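PDB 5WLH: LbaCas13a H328A (C2c2) from Lachnospiraceae bacterium NK4A179, which binds a CRISPR guide RNA and, as a Cas13a-type effector, probably uses it to recognise and cleave target RNA, with a preference for cutting at adenine. Local coordinates for residues Leu1292-Arg1300 against Asn1334-Thr1342. Sequence-based numbering, arbitrary orientation.
Sequences LLQHFVNVR and NGVYSEQFT. With nucleotides of chain B.
Phe1341 turns its ring edge onto the face of Phe1296, setting CE1 over the centre of that ring in a T-shaped pair with planes at 81° and centroids 4.9 Å apart. The opposite face of Phe1296 meets the backbone O of Gln1294, and its edge meets O2' of C40 of the RNA chain; C1' of C41 of that chain lies over one face of Phe1341, toward the rim, and OP1 of C40 is at its edge. Flat apolar rings suit this place, where both lie against C40 and C41, while the backbone N of Thr1342 donates to O2 of C41 in a 2.9 Å hydrogen bond. Farther along, the amide of Asn1298 stacks on Tyr1337, planes 5° apart, with CB of Asn1298 3.5 Å from the ring centroid in a CH-pi contact; asparagine suits an aromatic face because its CH2 and flat amide can both lie on it. Tyr1337 holds CG between its backbone N and carbonyl carbon (chi1 60°), which brings the ring toward strand 1297-1310. CE1 of Tyr1337 also lies over one face of the Arg1300 guanidinium, 3.4 Å from CZ; arginine fits because this flat group, on an extended chain, also donates from NH1 to Asn1334 O at 2.9 Å. A serine in place of Tyr1337 would probably leave the Asn1298 amide without its platform and the Arg1300 guanidinium freer to turn. Leu1293 CD1 packs on Glu1339 CG at 3.6 Å, while the carboxylate accepts from Ala829 N through OE2. Asn1298 and Tyr1337 form an antiparallel hydrogen-bonded pair. Phe1296, with positive phi, closes helix 1284-1294 in a Schellman motif before strand 1297-1310. That strand lies between 1321-1330 and 1336-1344 in a four-stranded antiparallel sheet, whose Val1297 and Val1336 face packs on helix 1357-1368.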
loop_
_atom_site.group_PDB
_atom_site.type_symbol
_atom_site.label_atom_id
_atom_site.label_comp_id
_atom_site.label_asym_id
_atom_site.label_seq_id
_atom_site.Cartn_x
_atom_site.Cartn_y
_atom_site.Cartn_z
ATOM N N LEU A 1292 -1.837 3.400 -11.937
ATOM C CA LEU A 1292 -2.232 3.475 -13.344
ATOM C C LEU A 1292 -2.778 2.145 -13.850
ATOM O O LEU A 1292 -3.780 2.113 -14.581
ATOM C CB LEU A 1292 -1.037 3.922 -14.186
ATOM C CG LEU A 1292 -0.596 5.308 -13.707
ATOM C CD1 LEU A 1292 0.862 5.592 -14.124
ATOM C CD2 LEU A 1292 -1.532 6.368 -14.257
ATOM N N LEU A 1293 -2.133 1.037 -13.483
ATOM C CA LEU A 1293 -2.600 -0.267 -13.933
ATOM C C LEU A 1293 -3.984 -0.591 -13.378
ATOM O O LEU A 1293 -4.775 -1.277 -14.049
ATOM C CB LEU A 1293 -1.597 -1.342 -13.540
ATOM C CG LEU A 1293 -1.733 -2.698 -14.244
ATOM C CD1 LEU A 1293 -1.772 -2.481 -15.736
ATOM C CD2 LEU A 1293 -0.556 -3.597 -13.886
ATOM N N GLN A 1294 -4.309 -0.098 -12.171
ATOM C CA GLN A 1294 -5.666 -0.285 -11.644
ATOM C C GLN A 1294 -6.707 0.282 -12.586
ATOM O O GLN A 1294 -7.863 -0.177 -12.595
ATOM C CB GLN A 1294 -5.833 0.388 -10.279
ATOM C CG GLN A 1294 -5.392 -0.471 -9.128
ATOM C CD GLN A 1294 -5.116 0.346 -7.883
ATOM O OE1 GLN A 1294 -4.139 0.104 -7.166
ATOM N NE2 GLN A 1294 -5.975 1.316 -7.620
ATOM N N HIS A 1295 -6.334 1.309 -13.347
ATOM C CA HIS A 1295 -7.209 1.924 -14.330
ATOM C C HIS A 1295 -6.923 1.425 -15.737
ATOM O O HIS A 1295 -7.300 2.089 -16.711
ATOM C CB HIS A 1295 -7.089 3.440 -14.213
ATOM C CG HIS A 1295 -7.498 3.916 -12.858
ATOM N ND1 HIS A 1295 -8.804 4.214 -12.548
ATOM C CD2 HIS A 1295 -6.801 4.024 -11.702
ATOM C CE1 HIS A 1295 -8.887 4.549 -11.272
ATOM N NE2 HIS A 1295 -7.684 4.448 -10.736
ATOM N N PHE A 1296 -6.271 0.261 -15.834
ATOM C CA PHE A 1296 -6.007 -0.485 -17.069
ATOM C C PHE A 1296 -5.039 0.233 -18.002
ATOM O O PHE A 1296 -5.029 -0.024 -19.210
ATOM C CB PHE A 1296 -7.310 -0.844 -17.784
ATOM C CG PHE A 1296 -8.247 -1.604 -16.907
ATOM C CD1 PHE A 1296 -7.961 -2.898 -16.534
ATOM C CD2 PHE A 1296 -9.368 -0.991 -16.379
ATOM C CE1 PHE A 1296 -8.807 -3.598 -15.681
ATOM C CE2 PHE A 1296 -10.218 -1.681 -15.540
ATOM C CZ PHE A 1296 -9.936 -2.983 -15.191
ATOM N N VAL A 1297 -4.182 1.083 -17.441
ATOM C CA VAL A 1297 -3.165 1.811 -18.192
ATOM C C VAL A 1297 -1.801 1.246 -17.810
ATOM O O VAL A 1297 -1.425 1.271 -16.633
ATOM C CB VAL A 1297 -3.239 3.317 -17.907
ATOM C CG1 VAL A 1297 -2.143 4.081 -18.671
ATOM C CG2 VAL A 1297 -4.619 3.849 -18.273
ATOM N N ASN A 1298 -1.067 0.723 -18.798
ATOM C CA ASN A 1298 0.282 0.188 -18.602
ATOM C C ASN A 1298 1.294 1.239 -19.013
ATOM O O ASN A 1298 1.257 1.702 -20.154
ATOM C CB ASN A 1298 0.545 -1.036 -19.471
ATOM C CG ASN A 1298 -0.025 -2.283 -18.923
ATOM O OD1 ASN A 1298 0.665 -3.069 -18.279
ATOM N ND2 ASN A 1298 -1.288 -2.519 -19.228
ATOM N N VAL A 1299 2.218 1.594 -18.116
ATOM C CA VAL A 1299 3.233 2.566 -18.489
ATOM C C VAL A 1299 4.606 1.932 -18.330
ATOM O O VAL A 1299 4.823 1.071 -17.473
ATOM C CB VAL A 1299 3.114 3.886 -17.689
ATOM C CG1 VAL A 1299 1.711 4.441 -17.818
ATOM C CG2 VAL A 1299 3.509 3.693 -16.216
ATOM N N ARG A 1300 5.528 2.329 -19.213
ATOM C CA ARG A 1300 6.916 1.892 -19.162
ATOM C C ARG A 1300 7.774 3.073 -18.726
ATOM O O ARG A 1300 7.944 4.038 -19.477
ATOM C CB ARG A 1300 7.383 1.349 -20.513
ATOM C CG ARG A 1300 6.660 0.090 -20.953
ATOM C CD ARG A 1300 7.218 -0.417 -22.303
ATOM N NE ARG A 1300 6.728 -1.750 -22.655
ATOM C CZ ARG A 1300 5.808 -1.984 -23.585
ATOM N NH1 ARG A 1300 5.277 -0.972 -24.259
ATOM N NH2 ARG A 1300 5.417 -3.227 -23.846
ATOM N N ASN A 1334 6.178 4.170 -27.538
ATOM C CA ASN A 1334 5.407 3.030 -27.042
ATOM C C ASN A 1334 5.598 2.864 -25.539
ATOM O O ASN A 1334 5.905 1.779 -25.043
ATOM C CB ASN A 1334 5.773 1.746 -27.777
ATOM C CG ASN A 1334 5.414 1.818 -29.251
ATOM O OD1 ASN A 1334 4.468 2.507 -29.618
ATOM N ND2 ASN A 1334 6.165 1.121 -30.087
ATOM N N GLY A 1335 5.452 3.970 -24.827
ATOM C CA GLY A 1335 5.572 3.938 -23.386
ATOM C C GLY A 1335 4.279 3.728 -22.637
ATOM O O GLY A 1335 4.313 3.419 -21.444
ATOM N N VAL A 1336 3.139 3.873 -23.307
ATOM C CA VAL A 1336 1.823 3.781 -22.677
ATOM C C VAL A 1336 0.961 2.875 -23.542
ATOM O O VAL A 1336 0.826 3.114 -24.748
ATOM C CB VAL A 1336 1.157 5.158 -22.519
ATOM C CG1 VAL A 1336 -0.262 5.027 -21.948
ATOM C CG2 VAL A 1336 2.011 6.107 -21.625
ATOM N N TYR A 1337 0.394 1.828 -22.947
ATOM C CA TYR A 1337 -0.573 1.031 -23.689
ATOM C C TYR A 1337 -1.700 0.591 -22.765
ATOM O O TYR A 1337 -1.557 0.553 -21.543
ATOM C CB TYR A 1337 0.074 -0.183 -24.382
ATOM C CG TYR A 1337 0.768 -1.168 -23.471
ATOM C CD1 TYR A 1337 2.071 -0.944 -23.052
ATOM C CD2 TYR A 1337 0.136 -2.338 -23.060
ATOM C CE1 TYR A 1337 2.722 -1.837 -22.232
ATOM C CE2 TYR A 1337 0.788 -3.244 -22.229
ATOM C CZ TYR A 1337 2.079 -2.979 -21.822
ATOM O OH TYR A 1337 2.748 -3.858 -20.998
ATOM N N SER A 1338 -2.840 0.290 -23.380
ATOM C CA SER A 1338 -4.009 -0.151 -22.642
ATOM C C SER A 1338 -3.890 -1.624 -22.314
ATOM O O SER A 1338 -3.396 -2.416 -23.116
ATOM C CB SER A 1338 -5.280 0.093 -23.453
ATOM O OG SER A 1338 -6.419 -0.375 -22.744
ATOM N N GLU A 1339 -4.317 -1.988 -21.113
ATOM C CA GLU A 1339 -4.631 -3.378 -20.849
ATOM C C GLU A 1339 -5.697 -3.845 -21.828
ATOM O O GLU A 1339 -6.550 -3.071 -22.266
ATOM C CB GLU A 1339 -5.147 -3.551 -19.422
ATOM C CG GLU A 1339 -4.081 -3.534 -18.358
ATOM C CD GLU A 1339 -3.160 -4.745 -18.425
ATOM O OE1 GLU A 1339 -2.112 -4.656 -19.091
ATOM O OE2 GLU A 1339 -3.480 -5.776 -17.807
ATOM N N GLN A 1340 -5.654 -5.127 -22.158
ATOM C CA GLN A 1340 -6.688 -5.725 -22.984
ATOM C C GLN A 1340 -7.733 -6.381 -22.098
ATOM O O GLN A 1340 -7.404 -6.954 -21.057
ATOM C CB GLN A 1340 -6.085 -6.746 -23.943
ATOM C CG GLN A 1340 -5.001 -6.152 -24.802
ATOM C CD GLN A 1340 -5.356 -6.172 -26.260
ATOM O OE1 GLN A 1340 -5.220 -7.200 -26.926
ATOM N NE2 GLN A 1340 -5.822 -5.039 -26.772
ATOM N N PHE A 1341 -8.995 -6.268 -22.503
ATOM C CA PHE A 1341 -10.069 -7.031 -21.891
ATOM C C PHE A 1341 -10.253 -8.334 -22.655
ATOM O O PHE A 1341 -10.103 -8.373 -23.880
ATOM C CB PHE A 1341 -11.377 -6.242 -21.897
ATOM C CG PHE A 1341 -11.477 -5.210 -20.803
ATOM C CD1 PHE A 1341 -10.627 -5.248 -19.710
ATOM C CD2 PHE A 1341 -12.439 -4.212 -20.870
ATOM C CE1 PHE A 1341 -10.739 -4.298 -18.698
ATOM C CE2 PHE A 1341 -12.554 -3.263 -19.869
ATOM C CZ PHE A 1341 -11.699 -3.313 -18.781
ATOM N N THR A 1342 -10.545 -9.401 -21.924
ATOM C CA THR A 1342 -10.927 -10.679 -22.516
ATOM C C THR A 1342 -12.451 -10.730 -22.549
ATOM O O THR A 1342 -13.099 -10.917 -21.517
ATOM C CB THR A 1342 -10.355 -11.846 -21.721
ATOM O OG1 THR A 1342 -8.930 -11.728 -21.659
ATOM C CG2 THR A 1342 -10.734 -13.163 -22.374
ATOM P P C B 41 -16.043 -6.248 -14.436
ATOM O OP1 C B 41 -17.296 -5.451 -14.528
ATOM O OP2 C B 41 -15.737 -7.011 -13.210
ATOM O "O5'" C B 41 -15.916 -7.302 -15.632
ATOM C "C5'" C B 41 -16.444 -7.026 -16.927
ATOM C "C4'" C B 41 -15.607 -7.636 -18.034
ATOM O "O4'" C B 41 -14.406 -6.845 -18.233
ATOM C "C3'" C B 41 -15.077 -9.046 -17.810
ATOM O "O3'" C B 41 -16.035 -10.056 -18.080
ATOM C "C2'" C B 41 -13.890 -9.102 -18.760
ATOM O "O2'" C B 41 -14.341 -9.301 -20.090
ATOM C "C1'" C B 41 -13.348 -7.677 -18.654
ATOM N N1 C B 41 -12.239 -7.563 -17.686
ATOM C C2 C B 41 -10.990 -8.061 -18.061
ATOM O O2 C B 41 -10.891 -8.576 -19.179
ATOM N N3 C B 41 -9.946 -7.965 -17.202
ATOM C C4 C B 41 -10.122 -7.385 -16.008
ATOM N N4 C B 41 -9.075 -7.297 -15.172
ATOM C C5 C B 41 -11.392 -6.866 -15.606
ATOM C C6 C B 41 -12.413 -6.972 -16.469
ATOM P P C B 40 -15.050 -0.893 -18.273
ATOM O OP1 C B 40 -14.053 -0.311 -19.217
ATOM O OP2 C B 40 -16.112 -1.821 -18.763
ATOM O "O5'" C B 40 -14.243 -1.665 -17.154
ATOM C "C5'" C B 40 -14.954 -2.456 -16.231
ATOM C "C4'" C B 40 -14.054 -2.999 -15.171
ATOM O "O4'" C B 40 -13.553 -1.912 -14.359
ATOM C "C3'" C B 40 -14.740 -3.928 -14.189
ATOM O "O3'" C B 40 -14.806 -5.246 -14.718
ATOM C "C2'" C B 40 -13.867 -3.806 -12.944
ATOM O "O2'" C B 40 -12.734 -4.657 -13.052
ATOM C "C1'" C B 40 -13.384 -2.349 -13.031
ATOM N N1 C B 40 -14.096 -1.412 -12.126
ATOM C C2 C B 40 -13.824 -1.469 -10.748
ATOM O O2 C B 40 -13.034 -2.336 -10.342
ATOM N N3 C B 40 -14.447 -0.602 -9.910
ATOM C C4 C B 40 -15.290 0.315 -10.396
ATOM N N4 C B 40 -15.882 1.153 -9.535
ATOM C C5 C B 40 -15.573 0.410 -11.788
ATOM C C6 C B 40 -14.955 -0.459 -12.607
ATOM P P U B 42 -16.018 -11.429 -17.253
ATOM O OP1 U B 42 -17.077 -12.301 -17.832
ATOM O OP2 U B 42 -16.029 -11.122 -15.805
ATOM O "O5'" U B 42 -14.608 -12.086 -17.579
ATOM C "C5'" U B 42 -14.335 -12.672 -18.844
ATOM C "C4'" U B 42 -12.890 -13.088 -18.917
ATOM O "O4'" U B 42 -12.054 -11.915 -18.723
ATOM C "C3'" U B 42 -12.432 -14.052 -17.828
ATOM O "O3'" U B 42 -12.739 -15.412 -18.104
ATOM C "C2'" U B 42 -10.940 -13.762 -17.730
ATOM O "O2'" U B 42 -10.235 -14.384 -18.791
ATOM C "C1'" U B 42 -10.914 -12.255 -17.960
ATOM N N1 U B 42 -10.936 -11.489 -16.690
ATOM C C2 U B 42 -9.753 -11.406 -15.974
ATOM O O2 U B 42 -8.724 -11.937 -16.346
ATOM N N3 U B 42 -9.807 -10.681 -14.809
ATOM C C4 U B 42 -10.913 -10.039 -14.293
ATOM O O4 U B 42 -10.819 -9.422 -13.232
ATOM C C5 U B 42 -12.099 -10.168 -15.089
ATOM C C6 U B 42 -12.070 -10.868 -16.231
#